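Poly-beta-1,6-N-acetyl-D-glucosamine N-deacetylase (Aggregatibacter actinomycetemcomitans, PDB 4U10) probably removes acetyl groups from the N-acetylglucosamine units of poly-beta-1,6-N-acetyl-D-glucosamine, through its zinc-binding polysaccharide deacetylase domain, the part contained in this chain. Local coordinates at residues 74-86 / 122-136. Residues are numbered along the deposited sequence; the frame is centred on the assembly and turned at random.
Unlike the reference sequence in segment 122-136: Asp128 (reference Glu). With ZN (zinc ion), chain D; ZN (zinc ion), chain C.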
loop_
_atom_site.group_PDB
_atom_site.type_symbol
_atom_site.label_atom_id
_atom_site.label_comp_id
_atom_site.label_asym_id
_atom_site.label_seq_id
_atom_site.Cartn_x
_atom_site.Cartn_y
_atom_site.Cartn_z
ATOM N N ASP A 74 -2.158 -1.283 -3.026
ATOM C CA ASP A 74 -2.754 -0.594 -1.875
ATOM C C ASP A 74 -4.284 -0.707 -1.808
ATOM O O ASP A 74 -4.960 -0.586 -2.834
ATOM C CB ASP A 74 -2.489 0.908 -1.883
ATOM C CG ASP A 74 -1.027 1.305 -1.724
ATOM O OD1 ASP A 74 -0.138 0.458 -1.497
ATOM O OD2 ASP A 74 -0.803 2.560 -1.764
ATOM N N ASP A 75 -4.765 -0.903 -0.559
ATOM C CA ASP A 75 -6.065 -0.523 -0.009
ATOM C C ASP A 75 -6.922 -1.679 0.476
ATOM O O ASP A 75 -7.703 -1.485 1.375
ATOM C CB ASP A 75 -6.928 0.335 -0.944
ATOM C CG ASP A 75 -6.434 1.710 -1.073
ATOM O OD1 ASP A 75 -5.330 2.040 -0.619
ATOM O OD2 ASP A 75 -7.204 2.509 -1.624
ATOM N N GLY A 76 -6.722 -2.872 -0.065
ATOM C CA GLY A 76 -7.560 -4.022 0.289
ATOM C C GLY A 76 -8.671 -4.313 -0.660
ATOM O O GLY A 76 -9.571 -5.070 -0.296
ATOM N N TYR A 77 -8.640 -3.757 -1.876
ATOM C CA TYR A 77 -9.751 -4.088 -2.861
ATOM C C TYR A 77 -9.829 -5.559 -3.179
ATOM O O TYR A 77 -8.793 -6.181 -3.369
ATOM C CB TYR A 77 -9.642 -3.302 -4.163
ATOM C CG TYR A 77 -9.649 -1.800 -4.018
ATOM C CD1 TYR A 77 -10.755 -1.101 -3.509
ATOM C CD2 TYR A 77 -8.528 -1.068 -4.364
ATOM C CE1 TYR A 77 -10.712 0.293 -3.392
ATOM C CE2 TYR A 77 -8.507 0.264 -4.251
ATOM C CZ TYR A 77 -9.594 0.953 -3.762
ATOM O OH TYR A 77 -9.468 2.350 -3.701
ATOM N N ALA A 78 -11.068 -6.101 -3.265
ATOM C CA ALA A 78 -11.318 -7.469 -3.640
ATOM C C ALA A 78 -10.595 -7.844 -4.967
ATOM O O ALA A 78 -10.211 -8.986 -5.184
ATOM C CB ALA A 78 -12.824 -7.760 -3.715
ATOM N N THR A 79 -10.312 -6.876 -5.796
ATOM C CA THR A 79 -9.560 -7.122 -7.030
ATOM C C THR A 79 -8.182 -7.696 -6.813
ATOM O O THR A 79 -7.652 -8.296 -7.723
ATOM C CB THR A 79 -9.413 -5.863 -7.908
ATOM O OG1 THR A 79 -8.785 -4.776 -7.182
ATOM C CG2 THR A 79 -10.799 -5.503 -8.463
HETATM N N MSE A 80 -7.585 -7.436 -5.657
HETATM C CA MSE A 80 -6.319 -8.075 -5.271
HETATM C C MSE A 80 -6.431 -9.560 -5.382
HETATM O O MSE A 80 -5.571 -10.255 -5.964
HETATM C CB MSE A 80 -5.835 -7.602 -3.900
HETATM C CG MSE A 80 -4.515 -8.275 -3.524
HETATM SE SE MSE A 80 -3.053 -7.477 -4.544
HETATM C CE MSE A 80 -1.815 -8.989 -4.383
ATOM N N TYR A 81 -7.481 -10.109 -4.806
ATOM C CA TYR A 81 -7.640 -11.546 -4.874
ATOM C C TYR A 81 -8.196 -12.043 -6.191
ATOM O O TYR A 81 -7.775 -13.115 -6.655
ATOM C CB TYR A 81 -8.563 -11.992 -3.759
ATOM C CG TYR A 81 -8.756 -13.497 -3.621
ATOM C CD1 TYR A 81 -7.833 -14.277 -2.930
ATOM C CD2 TYR A 81 -9.905 -14.112 -4.091
ATOM C CE1 TYR A 81 -8.021 -15.644 -2.782
ATOM C CE2 TYR A 81 -10.101 -15.483 -3.928
ATOM C CZ TYR A 81 -9.159 -16.239 -3.289
ATOM O OH TYR A 81 -9.360 -17.588 -3.094
ATOM N N ASN A 82 -9.165 -11.307 -6.758
ATOM C CA ASN A 82 -9.930 -11.744 -7.930
ATOM C C ASN A 82 -9.283 -11.520 -9.302
ATOM O O ASN A 82 -9.645 -12.200 -10.256
ATOM C CB ASN A 82 -11.303 -11.049 -8.013
ATOM C CG ASN A 82 -12.197 -11.409 -6.866
ATOM O OD1 ASN A 82 -12.100 -12.510 -6.315
ATOM N ND2 ASN A 82 -13.033 -10.454 -6.427
ATOM N N VAL A 83 -8.405 -10.533 -9.412
ATOM C CA VAL A 83 -7.877 -10.123 -10.678
ATOM C C VAL A 83 -6.367 -10.193 -10.588
ATOM O O VAL A 83 -5.754 -10.888 -11.371
ATOM C CB VAL A 83 -8.323 -8.701 -11.045
ATOM C CG1 VAL A 83 -7.616 -8.207 -12.319
ATOM C CG2 VAL A 83 -9.845 -8.628 -11.191
ATOM N N ILE A 84 -5.777 -9.585 -9.574
ATOM C CA ILE A 84 -4.330 -9.450 -9.528
ATOM C C ILE A 84 -3.629 -10.769 -9.205
ATOM O O ILE A 84 -2.669 -11.155 -9.864
ATOM C CB ILE A 84 -3.947 -8.352 -8.533
ATOM C CG1 ILE A 84 -4.431 -7.005 -9.065
ATOM C CG2 ILE A 84 -2.440 -8.293 -8.349
ATOM C CD1 ILE A 84 -4.741 -6.010 -7.991
ATOM N N TYR A 85 -4.089 -11.447 -8.175
ATOM C CA TYR A 85 -3.381 -12.564 -7.603
ATOM C C TYR A 85 -3.177 -13.690 -8.611
ATOM O O TYR A 85 -2.060 -14.141 -8.783
ATOM C CB TYR A 85 -4.094 -12.969 -6.286
ATOM C CG TYR A 85 -3.590 -14.203 -5.609
ATOM C CD1 TYR A 85 -2.277 -14.313 -5.243
ATOM C CD2 TYR A 85 -4.465 -15.273 -5.294
ATOM C CE1 TYR A 85 -1.810 -15.475 -4.613
ATOM C CE2 TYR A 85 -4.015 -16.420 -4.661
ATOM C CZ TYR A 85 -2.704 -16.510 -4.322
ATOM O OH TYR A 85 -2.252 -17.626 -3.711
ATOM N N PRO A 86 -4.219 -14.073 -9.370
ATOM C CA PRO A 86 -4.012 -15.092 -10.401
ATOM C C PRO A 86 -2.861 -14.727 -11.396
ATOM O O PRO A 86 -2.086 -15.604 -11.781
ATOM C CB PRO A 86 -5.358 -15.173 -11.124
ATOM C CG PRO A 86 -6.360 -14.505 -10.235
ATOM C CD PRO A 86 -5.598 -13.582 -9.316
ATOM N N ASN A 122 -17.932 -6.039 0.226
ATOM C CA ASN A 122 -17.148 -6.789 -0.795
ATOM C C ASN A 122 -16.523 -6.000 -1.840
ATOM O O ASN A 122 -15.946 -6.536 -2.774
ATOM C CB ASN A 122 -17.953 -7.809 -1.462
ATOM C CG ASN A 122 -18.509 -8.763 -0.488
ATOM O OD1 ASN A 122 -17.752 -9.504 0.169
ATOM N ND2 ASN A 122 -19.818 -8.766 -0.373
ATOM N N VAL A 123 -16.501 -4.708 -1.642
ATOM C CA VAL A 123 -15.478 -3.966 -2.294
ATOM C C VAL A 123 -14.093 -4.480 -1.847
ATOM O O VAL A 123 -13.146 -4.393 -2.651
ATOM C CB VAL A 123 -15.646 -2.472 -2.047
ATOM C CG1 VAL A 123 -14.492 -1.705 -2.700
ATOM C CG2 VAL A 123 -16.987 -2.032 -2.634
ATOM N N PHE A 124 -13.994 -5.039 -0.633
ATOM C CA PHE A 124 -12.701 -5.440 -0.072
ATOM C C PHE A 124 -12.542 -6.902 0.175
ATOM O O PHE A 124 -13.527 -7.629 0.370
ATOM C CB PHE A 124 -12.421 -4.645 1.210
ATOM C CG PHE A 124 -12.512 -3.165 1.000
ATOM C CD1 PHE A 124 -11.525 -2.496 0.354
ATOM C CD2 PHE A 124 -13.668 -2.454 1.342
ATOM C CE1 PHE A 124 -11.640 -1.131 0.089
ATOM C CE2 PHE A 124 -13.786 -1.090 1.090
ATOM C CZ PHE A 124 -12.779 -0.431 0.467
ATOM N N VAL A 125 -11.298 -7.338 0.227
ATOM C CA VAL A 125 -10.978 -8.734 0.541
ATOM C C VAL A 125 -11.511 -9.183 1.922
ATOM O O VAL A 125 -11.778 -8.361 2.767
ATOM C CB VAL A 125 -9.453 -9.059 0.463
ATOM C CG1 VAL A 125 -8.901 -8.960 -0.964
ATOM C CG2 VAL A 125 -8.634 -8.225 1.423
ATOM N N THR A 126 -11.629 -10.488 2.109
ATOM C CA THR A 126 -11.819 -11.119 3.428
ATOM C C THR A 126 -10.448 -11.593 3.935
ATOM O O THR A 126 -9.537 -11.793 3.165
ATOM C CB THR A 126 -12.790 -12.323 3.328
ATOM O OG1 THR A 126 -12.214 -13.389 2.567
ATOM C CG2 THR A 126 -14.103 -11.965 2.669
ATOM N N TRP A 127 -10.314 -11.811 5.217
ATOM C CA TRP A 127 -9.063 -12.307 5.773
ATOM C C TRP A 127 -8.627 -13.706 5.312
ATOM O O TRP A 127 -7.422 -13.984 5.268
ATOM C CB TRP A 127 -9.133 -12.283 7.290
ATOM C CG TRP A 127 -9.039 -10.910 7.926
ATOM C CD1 TRP A 127 -10.001 -10.282 8.659
ATOM C CD2 TRP A 127 -7.924 -10.037 7.901
ATOM N NE1 TRP A 127 -9.545 -9.106 9.125
ATOM C CE2 TRP A 127 -8.282 -8.891 8.651
ATOM C CE3 TRP A 127 -6.669 -10.076 7.270
ATOM C CZ2 TRP A 127 -7.414 -7.802 8.835
ATOM C CZ3 TRP A 127 -5.790 -9.003 7.448
ATOM C CH2 TRP A 127 -6.168 -7.871 8.240
ATOM N N ASP A 128 -9.611 -14.577 5.006
ATOM C CA ASP A 128 -9.366 -15.895 4.409
ATOM C C ASP A 128 -8.600 -15.690 3.125
ATOM O O ASP A 128 -7.607 -16.314 2.914
ATOM C CB ASP A 128 -10.667 -16.670 4.061
ATOM C CG ASP A 128 -11.582 -16.928 5.304
ATOM O OD1 ASP A 128 -11.085 -17.317 6.418
ATOM O OD2 ASP A 128 -12.826 -16.723 5.173
ATOM N N GLN A 129 -9.060 -14.776 2.289
ATOM C CA GLN A 129 -8.348 -14.466 1.039
ATOM C C GLN A 129 -6.937 -13.971 1.240
ATOM O O GLN A 129 -6.031 -14.307 0.475
ATOM C CB GLN A 129 -9.193 -13.469 0.289
ATOM C CG GLN A 129 -10.408 -14.057 -0.323
ATOM C CD GLN A 129 -11.402 -13.020 -0.827
ATOM O OE1 GLN A 129 -11.364 -11.877 -0.455
ATOM N NE2 GLN A 129 -12.265 -13.428 -1.724
ATOM N N VAL A 130 -6.717 -13.185 2.297
ATOM C CA VAL A 130 -5.403 -12.650 2.607
ATOM C C VAL A 130 -4.469 -13.755 3.074
ATOM O O VAL A 130 -3.261 -13.781 2.650
ATOM C CB VAL A 130 -5.475 -11.598 3.712
ATOM C CG1 VAL A 130 -4.083 -11.084 4.082
ATOM C CG2 VAL A 130 -6.409 -10.462 3.324
ATOM N N ARG A 131 -4.986 -14.627 3.971
ATOM C CA ARG A 131 -4.215 -15.834 4.389
ATOM C C ARG A 131 -3.759 -16.719 3.222
ATOM O O ARG A 131 -2.608 -17.109 3.179
ATOM C CB ARG A 131 -4.993 -16.682 5.423
ATOM C CG ARG A 131 -4.801 -16.230 6.872
ATOM C CD ARG A 131 -5.473 -17.237 7.821
ATOM N NE ARG A 131 -6.923 -17.236 7.625
ATOM C CZ ARG A 131 -7.742 -16.387 8.207
ATOM N NH1 ARG A 131 -7.248 -15.456 9.047
ATOM N NH2 ARG A 131 -9.061 -16.422 7.965
ATOM N N GLU A 132 -4.646 -17.015 2.287
ATOM C CA GLU A 132 -4.283 -17.804 1.104
ATOM C C GLU A 132 -3.145 -17.145 0.290
ATOM O O GLU A 132 -2.175 -17.806 -0.133
ATOM C CB GLU A 132 -5.519 -18.036 0.223
ATOM C CG GLU A 132 -5.273 -18.962 -0.941
ATOM C CD GLU A 132 -6.433 -19.034 -1.925
ATOM O OE1 GLU A 132 -7.620 -18.863 -1.538
ATOM O OE2 GLU A 132 -6.174 -19.287 -3.131
HETATM N N MSE A 133 -3.257 -15.850 0.082
HETATM C CA MSE A 133 -2.250 -15.102 -0.680
HETATM C C MSE A 133 -0.937 -15.093 0.012
HETATM O O MSE A 133 0.079 -15.228 -0.625
HETATM C CB MSE A 133 -2.690 -13.627 -0.938
HETATM C CG MSE A 133 -3.726 -13.656 -2.040
HETATM SE SE MSE A 133 -4.399 -11.942 -2.670
HETATM C CE MSE A 133 -5.271 -11.305 -1.043
ATOM N N GLU A 134 -0.926 -14.891 1.318
ATOM C CA GLU A 134 0.337 -14.865 2.106
ATOM C C GLU A 134 0.993 -16.247 2.150
ATOM O O GLU A 134 2.200 -16.355 1.996
ATOM C CB GLU A 134 0.076 -14.328 3.518
ATOM C CG GLU A 134 1.347 -14.032 4.308
ATOM C CD GLU A 134 2.007 -15.293 4.901
ATOM O OE1 GLU A 134 1.294 -16.305 5.192
ATOM O OE2 GLU A 134 3.251 -15.259 5.029
ATOM N N GLN A 135 0.173 -17.297 2.270
ATOM C CA GLN A 135 0.646 -18.667 2.346
ATOM C C GLN A 135 1.295 -19.100 1.034
ATOM O O GLN A 135 2.216 -19.913 1.061
ATOM C CB GLN A 135 -0.534 -19.618 2.660
ATOM C CG GLN A 135 -1.027 -19.466 4.107
ATOM C CD GLN A 135 -2.438 -20.017 4.340
ATOM O OE1 GLN A 135 -2.940 -20.760 3.558
ATOM N NE2 GLN A 135 -3.051 -19.655 5.451
ATOM N N SER A 136 0.875 -18.512 -0.101
ATOM C CA SER A 136 1.503 -18.802 -1.406
ATOM C C SER A 136 2.961 -18.448 -1.376
ATOM O O SER A 136 3.743 -18.838 -2.242
ATOM C CB SER A 136 0.815 -17.974 -2.466
ATOM O OG SER A 136 1.377 -16.667 -2.512
HETATM ZN ZN ZN D . -2.058 4.171 -2.219
HETATM ZN ZN ZN C . -4.650 3.700 0.005
HETATM O O HOH W 1 -3.866 -19.532 -4.121
HETATM O O HOH W 2 -3.385 4.788 -0.855
#
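Val123 O takes a straight hydrogen bond from Ala78 N at 2.8 Å, while Val123 CG1 meets the edge of the Tyr77 ring. Phe124 follows, bridged backbone to backbone with Tyr77. Their rings lie with planes only 18° apart, but slid so far that they barely overlap. Val125 N donates to Gly76 O at 2.9 Å, completing a two-bond bridge that pins the loop leaving strand 68-75 of this NodB-type deacetylase domain, just after the zinc ligands Asp74 and Asp75, the latter sharing its zinc with His144 and His149. Gly76 sits at positive phi, a conformation glycine takes easily, and its O lies at the edge of the Phe124 ring.

Thr126 and Gln129 form a capping box at the start of helix 127-135: Thr126 N gives a bond of 2.9 Å to Gln129 OE1, and the return bond is weak. With its amide anchored there, Gln129 lays CG over the centre of the Tyr81 ring, a CH-pi contact. Glu132, its chain extended, reaches the far end of that ring, where OE1 accepts from Tyr81 OH at 2.7 Å, with carboxylate and ring planes nearly perpendicular. A water links its OE2 to Tyr85 OH. Met133 sets CG 3.4 Å from the Tyr85 ring centroid, directly over the face. The chain runs on extended through chi2 (-176°), taking SE to the edge of Tyr81 in a Met-aromatic contact and to within 3.8 Å of Met80 CG; it bends only beyond SE. Ser136 ends the walk with CB against Tyr85 OH.

The axes of helices 79-86 and 127-135 are 25° from parallel and 10.3 Å apart at closest approach. Met80 and Met133 both touch Phe97 of strand 95-99, while Val130 turns toward helices 101-104 and 177-199.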